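Local coordinates for protein decaprenyl diphosphate synthase (Rhodobacter capsulatus, PDB 3MZV) that probably builds long all-trans polyprenyl diphosphates from farnesyl diphosphate and isopentenyl diphosphate, supplying the side chain of isoprenoid quinones such as ubiquinone, at residues I214-Q217 with I218-L222. Numbering follows the deposited sequence.
Sequences IAFQ and IVDDL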
# COMPACT_ATOMS: atom_id res chain seq x y z
N ILE B 214 15.92 -3.10 16.03
CA ILE B 214 16.02 -4.45 16.54
C ILE B 214 15.81 -4.47 18.08
O ILE B 214 14.92 -5.17 18.54
CB ILE B 214 17.31 -5.12 16.17
CG1 ILE B 214 17.33 -5.41 14.69
CG2 ILE B 214 17.46 -6.48 16.99
CD1 ILE B 214 18.69 -5.69 14.15
N ALA B 215 16.53 -3.64 18.82
CA ALA B 215 16.34 -3.52 20.26
C ALA B 215 14.93 -3.20 20.60
O ALA B 215 14.36 -3.77 21.51
CB ALA B 215 17.31 -2.45 20.90
N PHE B 216 14.34 -2.30 19.84
CA PHE B 216 13.02 -1.82 20.14
C PHE B 216 11.98 -2.97 20.09
O PHE B 216 11.16 -3.12 20.97
CB PHE B 216 12.70 -0.75 19.08
CG PHE B 216 11.41 -0.06 19.27
CD1 PHE B 216 11.35 1.10 20.01
CD2 PHE B 216 10.28 -0.52 18.59
CE1 PHE B 216 10.13 1.80 20.12
CE2 PHE B 216 9.05 0.17 18.71
CZ PHE B 216 8.98 1.32 19.46
N GLN B 217 12.06 -3.78 19.06
CA GLN B 217 11.15 -4.91 18.90
C GLN B 217 11.43 -6.00 19.95
O GLN B 217 10.50 -6.57 20.47
CB GLN B 217 11.24 -5.53 17.54
CG GLN B 217 10.21 -6.62 17.34
CD GLN B 217 8.80 -6.10 17.44
OE1 GLN B 217 7.98 -6.57 18.24
NE2 GLN B 217 8.53 -5.09 16.64
N ILE B 218 12.69 -6.33 20.19
CA ILE B 218 13.00 -7.31 21.23
C ILE B 218 12.45 -6.88 22.57
O ILE B 218 11.86 -7.71 23.30
CB ILE B 218 14.54 -7.61 21.33
CG1 ILE B 218 15.06 -8.16 20.01
CG2 ILE B 218 14.77 -8.60 22.52
CD1 ILE B 218 16.63 -8.41 19.90
N VAL B 219 12.55 -5.60 22.90
CA VAL B 219 11.97 -5.08 24.15
C VAL B 219 10.44 -5.33 24.19
O VAL B 219 9.92 -5.82 25.14
CB VAL B 219 12.27 -3.58 24.41
CG1 VAL B 219 11.34 -2.98 25.51
CG2 VAL B 219 13.72 -3.40 24.84
N ASP B 220 9.75 -5.03 23.12
CA ASP B 220 8.32 -5.30 23.07
C ASP B 220 8.00 -6.79 23.23
O ASP B 220 7.08 -7.16 23.99
CB ASP B 220 7.78 -4.79 21.77
CG ASP B 220 7.46 -3.31 21.82
OD1 ASP B 220 7.40 -2.76 22.94
OD2 ASP B 220 7.25 -2.75 20.73
N ASP B 221 8.78 -7.61 22.53
CA ASP B 221 8.55 -9.08 22.60
C ASP B 221 8.82 -9.62 24.01
O ASP B 221 8.11 -10.50 24.48
CB ASP B 221 9.39 -9.84 21.58
CG ASP B 221 9.07 -9.43 20.13
OD1 ASP B 221 8.06 -8.76 19.88
OD2 ASP B 221 9.86 -9.79 19.24
N LEU B 222 9.82 -9.06 24.70
CA LEU B 222 10.14 -9.43 26.06
C LEU B 222 9.02 -9.03 27.03
O LEU B 222 8.53 -9.83 27.84
CB LEU B 222 11.48 -8.80 26.46
CG LEU B 222 11.91 -8.96 27.93
CD1 LEU B 222 11.82 -10.39 28.48
CD2 LEU B 222 13.32 -8.42 28.10
O HOH W 1 10.05 -1.16 22.47
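Gln217 and Asp221 meet one turn apart on helix 199-224, the flat ends of their side chains inclined at 38° to each other. Gln217 leaves the helix with CG anti to the backbone N and a bend at the second torsion; its CG comes 3.7 Å from Asp221 OD2. Asp221 leans back to meet it: with chi1 at -61° its CG stands beside its own backbone N, and the carboxylate lies alongside the preceding turn. There OD2 accepts a hydrogen bond from Tyr172 of helix 169-194, which helps to hold the carboxylate's rotation. With Asp221 exchanged for an alanine, the Tyr172 hydroxyl would probably lose this acceptor and the bent chain of Gln217 be freer to turn.

Phe216 and Asp220 project side by side in another direction, the ring and carboxylate planes 66° apart, with Phe216 CE2 4.0 Å from Asp220 OD2. A water sits 3.5 Å above one face of the ring, over its centre; it donates to Phe216 O at 2.7 Å and, weakly, to Asp220 OD1 at 3.1 Å. A third pair is purely apolar: Ile214 CG2 lies 3.6 Å from Ile218 CD1. Under all three run regular i to i+4 backbone bonds, such as Asp221 N to Gln217 O at 2.9 Å.

Asp220 and Asp221 open an Asp-Asp-x-x-Asp sequence preceded by Phe-Gln-x-x, which fits the second aspartate-rich motif of FPP/GGPP synthases, whose aspartates typically help to hold the magnesium ions that bind the allylic diphosphate. Within the helical fold, Ile214 and Ile218 pack on helix 290-308, Gln217 on helix 169-194, and Phe216 on helix 56-67, while Val219 touches Val329 and Val332 near the C-terminus.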